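PDB 3MCZ: O-methyltransferase from Burkholderia thailandensis, which probably transfers a methyl group from S-adenosylmethionine to an oxygen atom of a substrate that is not identified, working as a dimer. Local coordinates for residues V45-F50 with A64-V69; G112-H117 with V161-P166; H117-W122 with D149-D154; E135-L138 with Q142-R145. All blocks are in the same frame, centred on the assembly; numbering follows the deposited sequence.

Interaction 1. Residues V45-F50 with A64-V69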
loop_
_atom_site.group_PDB
_atom_site.type_symbol
_atom_site.label_atom_id
_atom_site.label_comp_id
_atom_site.label_asym_id
_atom_site.label_seq_id
_atom_site.Cartn_x
_atom_site.Cartn_y
_atom_site.Cartn_z
ATOM N N VAL A 45 -2.808 -14.523 2.865
ATOM C CA VAL A 45 -4.112 -14.958 2.384
ATOM C C VAL A 45 -3.949 -15.932 1.211
ATOM O O VAL A 45 -4.607 -16.996 1.207
ATOM C CB VAL A 45 -4.991 -13.758 2.005
ATOM C CG1 VAL A 45 -6.275 -14.198 1.274
ATOM C CG2 VAL A 45 -5.383 -12.987 3.264
ATOM N N ALA A 46 -3.060 -15.588 0.262
ATOM C CA ALA A 46 -2.850 -16.398 -0.968
ATOM C C ALA A 46 -2.326 -17.776 -0.686
ATOM O O ALA A 46 -2.742 -18.750 -1.333
ATOM C CB ALA A 46 -1.911 -15.710 -1.942
ATOM N N ASP A 47 -1.385 -17.869 0.256
ATOM C CA ASP A 47 -0.786 -19.141 0.625
ATOM C C ASP A 47 -1.619 -19.841 1.710
ATOM O O ASP A 47 -1.236 -20.901 2.188
ATOM C CB ASP A 47 0.661 -18.919 1.117
ATOM C CG ASP A 47 1.689 -19.832 0.409
ATOM O OD1 ASP A 47 1.292 -20.647 -0.458
ATOM O OD2 ASP A 47 2.903 -19.749 0.719
ATOM N N LYS A 48 -2.757 -19.256 2.087
ATOM C CA LYS A 48 -3.657 -19.820 3.111
ATOM C C LYS A 48 -2.922 -20.161 4.433
ATOM O O LYS A 48 -3.140 -21.223 5.033
ATOM C CB LYS A 48 -4.418 -21.057 2.585
ATOM C CG LYS A 48 -5.204 -20.794 1.302
ATOM C CD LYS A 48 -5.818 -22.084 0.729
ATOM C CE LYS A 48 -6.678 -21.755 -0.504
ATOM N NZ LYS A 48 -5.836 -21.333 -1.678
ATOM N N LEU A 49 -2.047 -19.268 4.869
ATOM C CA LEU A 49 -1.276 -19.490 6.089
ATOM C C LEU A 49 -2.190 -19.606 7.303
ATOM O O LEU A 49 -1.951 -20.398 8.215
ATOM C CB LEU A 49 -0.289 -18.329 6.282
ATOM C CG LEU A 49 0.582 -18.351 7.533
ATOM C CD1 LEU A 49 1.516 -19.557 7.548
ATOM C CD2 LEU A 49 1.384 -17.046 7.633
ATOM N N PHE A 50 -3.256 -18.817 7.312
ATOM C CA PHE A 50 -4.131 -18.737 8.490
ATOM C C PHE A 50 -5.019 -19.969 8.718
ATOM O O PHE A 50 -5.590 -20.148 9.808
ATOM C CB PHE A 50 -4.978 -17.474 8.435
ATOM C CG PHE A 50 -4.172 -16.221 8.363
ATOM C CD1 PHE A 50 -3.297 -15.884 9.375
ATOM C CD2 PHE A 50 -4.284 -15.359 7.256
ATOM C CE1 PHE A 50 -2.560 -14.697 9.301
ATOM C CE2 PHE A 50 -3.551 -14.182 7.181
ATOM C CZ PHE A 50 -2.684 -13.853 8.208
ATOM N N ALA A 64 7.984 -26.397 8.242
ATOM C CA ALA A 64 7.924 -27.779 7.738
ATOM C C ALA A 64 6.735 -27.942 6.790
ATOM O O ALA A 64 6.879 -28.551 5.731
ATOM C CB ALA A 64 7.841 -28.767 8.869
ATOM N N SER A 65 5.580 -27.388 7.167
ATOM C CA SER A 65 4.357 -27.481 6.366
ATOM C C SER A 65 4.493 -26.842 5.009
ATOM O O SER A 65 4.024 -27.394 4.023
ATOM C CB SER A 65 3.171 -26.805 7.073
ATOM O OG SER A 65 2.656 -27.613 8.117
ATOM N N PHE A 66 5.083 -25.650 4.978
ATOM C CA PHE A 66 5.154 -24.830 3.783
ATOM C C PHE A 66 6.490 -24.925 3.050
ATOM O O PHE A 66 6.669 -24.284 2.016
ATOM C CB PHE A 66 4.886 -23.352 4.151
ATOM C CG PHE A 66 3.438 -23.049 4.350
ATOM C CD1 PHE A 66 2.873 -23.058 5.611
ATOM C CD2 PHE A 66 2.627 -22.783 3.258
ATOM C CE1 PHE A 66 1.509 -22.806 5.786
ATOM C CE2 PHE A 66 1.275 -22.524 3.420
ATOM C CZ PHE A 66 0.710 -22.540 4.688
ATOM N N GLY A 67 7.445 -25.661 3.602
ATOM C CA GLY A 67 8.775 -25.726 3.005
ATOM C C GLY A 67 9.558 -24.420 3.084
ATOM O O GLY A 67 10.298 -24.066 2.155
HETATM N N MSE A 68 9.424 -23.714 4.204
HETATM C CA MSE A 68 10.157 -22.466 4.413
HETATM C C MSE A 68 11.431 -22.692 5.237
HETATM O O MSE A 68 11.555 -23.687 5.955
HETATM C CB MSE A 68 9.292 -21.470 5.177
HETATM C CG MSE A 68 8.031 -21.033 4.467
HETATM SE SE MSE A 68 6.933 -20.040 5.668
HETATM C CE MSE A 68 5.379 -19.733 4.495
ATOM N N VAL A 69 12.357 -21.731 5.138
ATOM C CA VAL A 69 13.436 -21.586 6.084
ATOM C C VAL A 69 12.826 -21.197 7.436
ATOM O O VAL A 69 12.082 -20.200 7.546
ATOM C CB VAL A 69 14.413 -20.491 5.631
ATOM C CG1 VAL A 69 15.476 -20.211 6.728
ATOM C CG2 VAL A 69 15.035 -20.869 4.246
#

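Interaction 2. Residues G112-H117 with V161-P166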
loop_
_atom_site.group_PDB
_atom_site.type_symbol
_atom_site.label_atom_id
_atom_site.label_comp_id
_atom_site.label_asym_id
_atom_site.label_seq_id
_atom_site.Cartn_x
_atom_site.Cartn_y
_atom_site.Cartn_z
ATOM N N GLY A 112 -11.649 -13.704 1.535
ATOM C CA GLY A 112 -10.657 -14.095 0.526
ATOM C C GLY A 112 -10.861 -13.409 -0.824
ATOM O O GLY A 112 -9.930 -12.827 -1.384
ATOM N N PRO A 113 -12.084 -13.500 -1.375
ATOM C CA PRO A 113 -12.303 -12.934 -2.712
ATOM C C PRO A 113 -11.954 -11.445 -2.838
ATOM O O PRO A 113 -11.445 -11.024 -3.875
ATOM C CB PRO A 113 -13.791 -13.206 -2.959
ATOM C CG PRO A 113 -14.028 -14.527 -2.171
ATOM C CD PRO A 113 -13.194 -14.365 -0.936
ATOM N N ILE A 114 -12.254 -10.664 -1.799
ATOM C CA ILE A 114 -11.943 -9.247 -1.768
ATOM C C ILE A 114 -10.424 -9.076 -1.817
ATOM O O ILE A 114 -9.904 -8.304 -2.637
ATOM C CB ILE A 114 -12.510 -8.568 -0.462
ATOM C CG1 ILE A 114 -14.052 -8.617 -0.431
ATOM C CG2 ILE A 114 -11.988 -7.091 -0.302
ATOM C CD1 ILE A 114 -14.675 -8.177 0.917
ATOM N N VAL A 115 -9.706 -9.791 -0.937
ATOM C CA VAL A 115 -8.246 -9.701 -0.889
ATOM C C VAL A 115 -7.612 -10.109 -2.226
ATOM O O VAL A 115 -6.738 -9.410 -2.749
ATOM C CB VAL A 115 -7.656 -10.509 0.300
ATOM C CG1 VAL A 115 -6.148 -10.540 0.219
ATOM C CG2 VAL A 115 -8.133 -9.891 1.596
ATOM N N GLU A 116 -8.141 -11.172 -2.817
ATOM C CA GLU A 116 -7.631 -11.698 -4.083
ATOM C C GLU A 116 -7.869 -10.724 -5.228
ATOM O O GLU A 116 -6.989 -10.514 -6.073
ATOM C CB GLU A 116 -8.318 -13.007 -4.413
ATOM C CG GLU A 116 -7.886 -13.572 -5.749
ATOM C CD GLU A 116 -8.451 -14.954 -5.993
ATOM O OE1 GLU A 116 -9.492 -15.301 -5.406
ATOM O OE2 GLU A 116 -7.822 -15.698 -6.753
ATOM N N HIS A 117 -9.046 -10.112 -5.237
ATOM C CA HIS A 117 -9.366 -9.128 -6.250
ATOM C C HIS A 117 -8.349 -7.973 -6.137
ATOM O O HIS A 117 -7.835 -7.467 -7.138
ATOM C CB HIS A 117 -10.781 -8.565 -6.068
ATOM C CG HIS A 117 -11.040 -7.383 -6.944
ATOM N ND1 HIS A 117 -10.952 -7.459 -8.319
ATOM C CD2 HIS A 117 -11.331 -6.089 -6.650
ATOM C CE1 HIS A 117 -11.183 -6.262 -8.835
ATOM N NE2 HIS A 117 -11.433 -5.416 -7.845
ATOM N N VAL A 161 -20.207 -8.742 -4.421
ATOM C CA VAL A 161 -21.364 -9.269 -3.712
ATOM C C VAL A 161 -21.219 -9.000 -2.229
ATOM O O VAL A 161 -22.180 -8.608 -1.550
ATOM C CB VAL A 161 -21.574 -10.791 -3.941
ATOM C CG1 VAL A 161 -22.507 -11.375 -2.872
ATOM C CG2 VAL A 161 -22.153 -11.041 -5.364
ATOM N N ARG A 162 -20.017 -9.209 -1.730
ATOM C CA ARG A 162 -19.764 -9.053 -0.315
ATOM C C ARG A 162 -19.799 -7.564 0.058
ATOM O O ARG A 162 -20.515 -7.143 0.977
ATOM C CB ARG A 162 -18.425 -9.705 0.030
ATOM C CG ARG A 162 -18.105 -9.690 1.478
ATOM C CD ARG A 162 -19.028 -10.623 2.244
ATOM N NE ARG A 162 -18.708 -10.596 3.668
ATOM C CZ ARG A 162 -17.664 -11.214 4.229
ATOM N NH1 ARG A 162 -16.827 -11.938 3.491
ATOM N NH2 ARG A 162 -17.466 -11.122 5.536
ATOM N N LEU A 163 -19.055 -6.766 -0.695
ATOM C CA LEU A 163 -18.923 -5.340 -0.404
ATOM C C LEU A 163 -20.250 -4.586 -0.571
ATOM O O LEU A 163 -20.470 -3.573 0.091
ATOM C CB LEU A 163 -17.795 -4.703 -1.255
ATOM C CG LEU A 163 -16.358 -5.110 -0.871
ATOM C CD1 LEU A 163 -15.342 -4.633 -1.905
ATOM C CD2 LEU A 163 -15.972 -4.592 0.530
ATOM N N SER A 164 -21.139 -5.099 -1.426
ATOM C CA SER A 164 -22.404 -4.451 -1.685
ATOM C C SER A 164 -23.500 -4.733 -0.651
ATOM O O SER A 164 -24.516 -4.054 -0.666
ATOM C CB SER A 164 -22.901 -4.822 -3.083
ATOM O OG SER A 164 -21.967 -4.320 -4.028
ATOM N N GLN A 165 -23.304 -5.697 0.248
ATOM C CA GLN A 165 -24.412 -6.144 1.126
ATOM C C GLN A 165 -25.108 -5.055 1.947
ATOM O O GLN A 165 -26.336 -5.096 2.118
ATOM C CB GLN A 165 -23.981 -7.271 2.077
ATOM C CG GLN A 165 -25.140 -7.988 2.770
ATOM C CD GLN A 165 -26.092 -8.648 1.788
ATOM O OE1 GLN A 165 -25.654 -9.291 0.831
ATOM N NE2 GLN A 165 -27.399 -8.477 2.002
ATOM N N PRO A 166 -24.343 -4.116 2.510
ATOM C CA PRO A 166 -25.046 -3.082 3.295
ATOM C C PRO A 166 -26.052 -2.328 2.472
ATOM O O PRO A 166 -27.135 -2.076 2.944
ATOM C CB PRO A 166 -23.927 -2.147 3.746
ATOM C CG PRO A 166 -22.695 -3.013 3.770
ATOM C CD PRO A 166 -22.879 -4.038 2.668
#

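Interaction 3. Residues H117-W122 with D149-D154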
loop_
_atom_site.group_PDB
_atom_site.type_symbol
_atom_site.label_atom_id
_atom_site.label_comp_id
_atom_site.label_asym_id
_atom_site.label_seq_id
_atom_site.Cartn_x
_atom_site.Cartn_y
_atom_site.Cartn_z
ATOM N N HIS A 117 -9.046 -10.112 -5.237
ATOM C CA HIS A 117 -9.366 -9.128 -6.250
ATOM C C HIS A 117 -8.349 -7.973 -6.137
ATOM O O HIS A 117 -7.835 -7.467 -7.138
ATOM C CB HIS A 117 -10.781 -8.565 -6.068
ATOM C CG HIS A 117 -11.040 -7.383 -6.944
ATOM N ND1 HIS A 117 -10.952 -7.459 -8.319
ATOM C CD2 HIS A 117 -11.331 -6.089 -6.650
ATOM C CE1 HIS A 117 -11.183 -6.262 -8.835
ATOM N NE2 HIS A 117 -11.433 -5.416 -7.845
ATOM N N GLN A 118 -8.088 -7.551 -4.907
ATOM C CA GLN A 118 -7.138 -6.464 -4.662
ATOM C C GLN A 118 -5.698 -6.849 -5.049
ATOM O O GLN A 118 -5.030 -6.103 -5.747
ATOM C CB GLN A 118 -7.228 -5.992 -3.229
ATOM C CG GLN A 118 -8.549 -5.268 -2.893
ATOM C CD GLN A 118 -8.791 -5.134 -1.405
ATOM O OE1 GLN A 118 -8.400 -6.006 -0.617
ATOM N NE2 GLN A 118 -9.497 -4.073 -1.011
ATOM N N TYR A 119 -5.199 -7.994 -4.626
ATOM C CA TYR A 119 -3.826 -8.311 -5.021
ATOM C C TYR A 119 -3.641 -8.588 -6.484
ATOM O O TYR A 119 -2.568 -8.376 -7.019
ATOM C CB TYR A 119 -3.163 -9.352 -4.143
ATOM C CG TYR A 119 -3.596 -10.767 -4.178
ATOM C CD1 TYR A 119 -3.426 -11.556 -5.303
ATOM C CD2 TYR A 119 -4.051 -11.379 -3.000
ATOM C CE1 TYR A 119 -3.774 -12.887 -5.275
ATOM C CE2 TYR A 119 -4.402 -12.717 -2.967
ATOM C CZ TYR A 119 -4.270 -13.462 -4.106
ATOM O OH TYR A 119 -4.627 -14.803 -4.078
ATOM N N LEU A 120 -4.708 -8.987 -7.165
ATOM C CA LEU A 120 -4.623 -9.157 -8.622
ATOM C C LEU A 120 -4.453 -7.835 -9.412
ATOM O O LEU A 120 -4.172 -7.881 -10.628
ATOM C CB LEU A 120 -5.857 -9.938 -9.128
ATOM C CG LEU A 120 -5.848 -11.425 -8.711
ATOM C CD1 LEU A 120 -7.160 -12.140 -9.115
ATOM C CD2 LEU A 120 -4.592 -12.121 -9.319
ATOM N N GLN A 121 -4.628 -6.672 -8.766
ATOM C CA GLN A 121 -4.382 -5.393 -9.467
ATOM C C GLN A 121 -2.990 -4.804 -9.188
ATOM O O GLN A 121 -2.675 -3.703 -9.653
ATOM C CB GLN A 121 -5.459 -4.332 -9.131
ATOM C CG GLN A 121 -6.884 -4.863 -9.005
ATOM C CD GLN A 121 -7.288 -5.789 -10.148
ATOM O OE1 GLN A 121 -6.978 -5.527 -11.313
ATOM N NE2 GLN A 121 -7.994 -6.879 -9.816
ATOM N N TRP A 122 -2.138 -5.554 -8.477
ATOM C CA TRP A 122 -0.845 -5.031 -8.036
ATOM C C TRP A 122 0.019 -4.491 -9.164
ATOM O O TRP A 122 0.663 -3.442 -9.037
ATOM C CB TRP A 122 -0.056 -6.131 -7.334
ATOM C CG TRP A 122 1.200 -5.676 -6.628
ATOM C CD1 TRP A 122 2.483 -5.726 -7.092
ATOM C CD2 TRP A 122 1.278 -5.174 -5.295
ATOM N NE1 TRP A 122 3.345 -5.263 -6.137
ATOM C CE2 TRP A 122 2.641 -4.919 -5.023
ATOM C CE3 TRP A 122 0.340 -4.948 -4.295
ATOM C CZ2 TRP A 122 3.077 -4.436 -3.801
ATOM C CZ3 TRP A 122 0.782 -4.431 -3.069
ATOM C CH2 TRP A 122 2.132 -4.197 -2.839
ATOM N N ASP A 149 -9.404 -14.414 -17.805
ATOM C CA ASP A 149 -8.916 -14.509 -16.416
ATOM C C ASP A 149 -10.140 -14.776 -15.528
ATOM O O ASP A 149 -10.740 -13.845 -14.936
ATOM C CB ASP A 149 -8.141 -13.247 -16.005
ATOM C CG ASP A 149 -7.363 -13.414 -14.721
ATOM O OD1 ASP A 149 -7.626 -14.350 -13.931
ATOM O OD2 ASP A 149 -6.457 -12.585 -14.486
ATOM N N THR A 150 -10.539 -16.047 -15.509
ATOM C CA THR A 150 -11.694 -16.498 -14.716
ATOM C C THR A 150 -11.493 -16.204 -13.237
ATOM O O THR A 150 -12.435 -15.803 -12.554
ATOM C CB THR A 150 -11.971 -17.998 -14.906
ATOM O OG1 THR A 150 -12.206 -18.243 -16.295
ATOM C CG2 THR A 150 -13.220 -18.437 -14.120
ATOM N N ARG A 151 -10.265 -16.379 -12.765
ATOM C CA ARG A 151 -9.897 -16.086 -11.390
ATOM C C ARG A 151 -10.198 -14.620 -11.047
ATOM O O ARG A 151 -10.825 -14.333 -10.025
ATOM C CB ARG A 151 -8.399 -16.390 -11.156
ATOM C CG ARG A 151 -7.926 -16.265 -9.730
ATOM C CD ARG A 151 -6.388 -16.228 -9.607
ATOM N NE ARG A 151 -5.955 -16.058 -8.213
ATOM C CZ ARG A 151 -4.720 -16.300 -7.760
ATOM N NH1 ARG A 151 -3.757 -16.699 -8.597
ATOM N NH2 ARG A 151 -4.440 -16.135 -6.460
ATOM N N ALA A 152 -9.753 -13.697 -11.895
ATOM C CA ALA A 152 -9.935 -12.279 -11.615
ATOM C C ALA A 152 -11.414 -11.870 -11.780
ATOM O O ALA A 152 -11.904 -11.016 -11.029
ATOM C CB ALA A 152 -9.007 -11.426 -12.503
ATOM N N ARG A 153 -12.098 -12.458 -12.761
ATOM C CA ARG A 153 -13.527 -12.196 -12.968
ATOM C C ARG A 153 -14.328 -12.647 -11.744
ATOM O O ARG A 153 -15.144 -11.893 -11.213
ATOM C CB ARG A 153 -14.056 -12.919 -14.219
ATOM C CG ARG A 153 -15.545 -12.686 -14.489
ATOM C CD ARG A 153 -16.116 -13.751 -15.419
ATOM N NE ARG A 153 -16.293 -15.037 -14.743
ATOM C CZ ARG A 153 -16.795 -16.120 -15.332
ATOM N NH1 ARG A 153 -17.154 -16.069 -16.610
ATOM N NH2 ARG A 153 -16.922 -17.249 -14.649
ATOM N N ASP A 154 -14.077 -13.871 -11.290
ATOM C CA ASP A 154 -14.801 -14.443 -10.148
ATOM C C ASP A 154 -14.478 -13.742 -8.806
ATOM O O ASP A 154 -15.377 -13.521 -7.983
ATOM C CB ASP A 154 -14.526 -15.938 -10.043
ATOM C CG ASP A 154 -15.126 -16.733 -11.193
ATOM O OD1 ASP A 154 -15.859 -16.160 -12.047
ATOM O OD2 ASP A 154 -14.855 -17.952 -11.233
HETATM O O HOH W 1 -10.146 -9.085 -10.129
#

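Interaction 4. Residues E135-L138 with Q142-R145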
loop_
_atom_site.group_PDB
_atom_site.type_symbol
_atom_site.label_atom_id
_atom_site.label_comp_id
_atom_site.label_asym_id
_atom_site.label_seq_id
_atom_site.Cartn_x
_atom_site.Cartn_y
_atom_site.Cartn_z
ATOM N N GLU A 135 -6.158 6.481 -25.199
ATOM C CA GLU A 135 -7.599 6.700 -25.463
ATOM C C GLU A 135 -8.362 5.371 -25.543
ATOM O O GLU A 135 -9.581 5.352 -25.506
ATOM C CB GLU A 135 -7.800 7.521 -26.750
ATOM C CG GLU A 135 -6.906 8.755 -26.780
ATOM C CD GLU A 135 -7.627 10.032 -27.146
ATOM O OE1 GLU A 135 -8.260 10.666 -26.250
ATOM O OE2 GLU A 135 -7.530 10.416 -28.337
ATOM N N LYS A 136 -7.629 4.272 -25.664
ATOM C CA LYS A 136 -8.187 2.932 -25.834
ATOM C C LYS A 136 -7.903 2.044 -24.602
ATOM O O LYS A 136 -6.940 2.283 -23.865
ATOM C CB LYS A 136 -7.565 2.263 -27.072
ATOM C CG LYS A 136 -7.929 2.973 -28.396
ATOM C CD LYS A 136 -7.338 2.233 -29.611
ATOM C CE LYS A 136 -5.805 2.311 -29.655
ATOM N NZ LYS A 136 -5.164 1.023 -30.152
ATOM N N PRO A 137 -8.715 0.998 -24.405
ATOM C CA PRO A 137 -8.490 0.120 -23.266
ATOM C C PRO A 137 -7.131 -0.541 -23.396
ATOM O O PRO A 137 -6.699 -0.860 -24.504
ATOM C CB PRO A 137 -9.615 -0.937 -23.378
ATOM C CG PRO A 137 -10.532 -0.472 -24.428
ATOM C CD PRO A 137 -9.760 0.474 -25.311
ATOM N N LEU A 138 -6.452 -0.720 -22.284
ATOM C CA LEU A 138 -5.139 -1.363 -22.280
ATOM C C LEU A 138 -5.308 -2.837 -21.946
ATOM O O LEU A 138 -6.337 -3.264 -21.405
ATOM C CB LEU A 138 -4.221 -0.668 -21.281
ATOM C CG LEU A 138 -3.809 0.763 -21.723
ATOM C CD1 LEU A 138 -2.750 1.329 -20.803
ATOM C CD2 LEU A 138 -3.252 0.778 -23.153
ATOM N N GLN A 142 -10.177 -4.260 -17.208
ATOM C CA GLN A 142 -11.202 -5.304 -17.004
ATOM C C GLN A 142 -11.886 -5.797 -18.276
ATOM O O GLN A 142 -12.148 -7.004 -18.435
ATOM C CB GLN A 142 -12.270 -4.819 -15.994
ATOM C CG GLN A 142 -11.707 -4.744 -14.588
ATOM C CD GLN A 142 -12.741 -4.346 -13.526
ATOM O OE1 GLN A 142 -13.803 -3.791 -13.843
ATOM N NE2 GLN A 142 -12.432 -4.652 -12.263
ATOM N N GLU A 143 -12.168 -4.870 -19.180
ATOM C CA GLU A 143 -12.819 -5.222 -20.433
ATOM C C GLU A 143 -11.937 -6.155 -21.293
ATOM O O GLU A 143 -12.479 -6.956 -22.064
ATOM C CB GLU A 143 -13.317 -3.976 -21.204
ATOM C CG GLU A 143 -12.267 -2.899 -21.530
ATOM C CD GLU A 143 -12.128 -1.826 -20.459
ATOM O OE1 GLU A 143 -12.090 -2.204 -19.262
ATOM O OE2 GLU A 143 -12.055 -0.610 -20.809
ATOM N N SER A 144 -10.611 -6.110 -21.103
ATOM C CA SER A 144 -9.653 -6.964 -21.854
ATOM C C SER A 144 -9.262 -8.220 -21.101
ATOM O O SER A 144 -8.657 -9.146 -21.688
ATOM C CB SER A 144 -8.354 -6.184 -22.146
ATOM O OG SER A 144 -8.598 -4.799 -22.409
ATOM N N ARG A 145 -9.544 -8.228 -19.796
ATOM C CA ARG A 145 -9.055 -9.251 -18.863
ATOM C C ARG A 145 -10.091 -10.322 -18.538
ATOM O O ARG A 145 -9.749 -11.482 -18.467
ATOM C CB ARG A 145 -8.596 -8.598 -17.562
ATOM C CG ARG A 145 -8.004 -9.537 -16.560
ATOM C CD ARG A 145 -7.638 -8.797 -15.300
ATOM N NE ARG A 145 -6.737 -9.578 -14.430
ATOM C CZ ARG A 145 -6.080 -9.047 -13.395
ATOM N NH1 ARG A 145 -6.197 -7.752 -13.095
ATOM N NH2 ARG A 145 -5.313 -9.812 -12.649
#

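Interaction 1. Residues V45-F50 with A64-V69
F66, the last residue of helix 59-66, pushes its ring against the turn D47-L49 that follows helix 35-46. Its CG lies anti to the carbonyl carbon (chi1 -78°), which sends the ring away from its own helix and into this turn. From CB outward, CB and CG act as the stalk, and the first ring atom to meet the turn is CD2, 4.0 Å from D47 OD2. One step on, CE2 comes to 3.2 Å from the backbone D47 O. At the tip, CZ lies 3.6 Å from the same D47 O and 3.9 Å from L49 CA, with K48 O a little farther off. Both carbonyl oxygens approach the ring at its edge, near its plane. On the other flank F66 CE1 lies 3.7 Å from L49 CD1, a less certain contact because it holds for one of the two conformers modelled for that leucine. The D47 and F66 side chains run antiparallel past one another, with the carboxylate and ring planes 51° apart. K48 has positive phi and closes helix 35-46 with a Schellman motif, and this tight reversal brings D47 O and K48 O to the ring edge. The carboxylate itself looks elsewhere: D47 OD2 bonds to Y43 OH and forms a salt bridge with R133 of the second subunit. M68, a selenomethionine, packs on L132 of that subunit. Chemically, the slightly positive C-H rim of the ring faces carbonyl oxygens, so the contact rests mainly on weak electrostatics at the ring edge.

Interaction 2. Residues G112-H117 with V161-P166
This is a helix-helix contact between helix 112-119 and the long helix 150-172, where the CD1 methyl of I114 reaches R162 and L163. A single methyl does the touching. I114 CG1 is anti to the carbonyl carbon (chi1 -64°) and chi2 is extended, so CD1 ends up well clear of its own helix. I114 CD1 lands 3.8 Å from R162 CG and equally close, 3.8 Å, to L163 CD2; L163 CG follows at 3.9 Å. The isoleucine crosses the arginine chain at about a right angle, touching its aliphatic base alone. R162 then bends at chi2 (69°), and its guanidinium goes elsewhere, with NH2 bonded to D109 O and NH1 more weakly to Y110 O. The arginine thus gives carbon to the apolar contact and hydrogen bonds to the loop before helix 112-119. A159, a turn back on helix 150-172, also touches I114, and V29 of the second subunit packs on the same isoleucine. Helix 112-119 therefore meets both the second subunit and helix 150-172, which precedes the first strand, 182-186, of the large sheet, an arrangement consistent with the intertwined dimers known for this O-methyltransferase family.

Interaction 3. Residues H117-W122 with D149-D154
Y119 and L120, where helix 112-119 gives way to a turn, are met by R151 and A152 from the first turn of helix 150-172. That turn starts at its N-cap, D149, whose OD1 accepts from A152 N at 3.0 Å from above the carboxylate plane. R151 comes next and runs out extended from CG to NE. Its NH2 comes in at the hydroxyl edge of the Y119 ring, in the ring plane, with the guanidinium turned 88° from it. R151 NH2 lies 2.7 Å from Y119 OH, but the bond is bent to 120° and counts as weak; the main polar partner is E116, in salt bridge with NE. L120 CD2 lies over one face of the guanidinium, offset toward its rim. A152 supplies the apolar part, its CA 3.7 Å and its CB 3.9 Å from L120 CD1. Its carbonyl works too: a water lies 2.8 Å from A152 O and 2.6 Å from H117 ND1, in the plane of the imidazole, and takes a weak bond from Q121 NE2. The joint lies between helix 35-46, where A46 touches Y119, and helix 142-145, whose R145 packs on A152, while W122 stacks on W122 of the second subunit.

Interaction 4. Residues E135-L138 with Q142-R145
P137 has more surface buried than any other residue here, and it faces E143 and S144 of the short helix 142-145. The pyrrolidine ring offers its CB corner: P137 CB lies 3.6 Å from E143 OE2 and 3.8 Å from E143 CG, and P137 CG is 3.9 Å from the same OE2. The two side chains cross at about a right angle. E143 gets there by two bends. Its CG sits between the backbone N and the carbonyl carbon (chi1 56°), and the chain folds again at chi2 (-90°), which brings the carboxylate back across the proline. The oxygens are held from beyond the contact, OE1 by the hydroxyl of T311 and OE2 by the backbone N of N312. S144 makes the polar link. Its hydroxyl donates to L138 O, with S144 OG 2.9 Å from that oxygen, and it arrives from above the carbonyl plane, 45° out of it. L138 contributes backbone alone to this bond; its CB points away, its side chain touches E130 and I131 of helix 128-132, and its N is bonded to Q141 OE1. Across the contact, then, one hydrogen bond joins loop and helix beside the proline. Carbon rather than a donor faces E143 OE2 from the loop: the carboxylate finds polar partners in T311 and N312, while within the two segments the proline offers it only van der Waals contact.

In the fold
From the N terminus, interaction 1 comes first and closes a loop of 13 residues within the dimerisation region, before any other contact opens. Interaction 2 then opens at helix 112-119 and closes the longest loop, on helix 150-172. Interaction 3 is nested inside it, joining the same two helices and sharing H117, and interaction 4, where the loop 135-138 meets helix 142-145, is nested inside interaction 3. Cross-links tie the set together: V45 packs on V115, and R145 NH2 probably hydrogen bonds to L120 O. The dimerisation helices are thereby linked through helix 112-119 to helices 142-145 and 150-172.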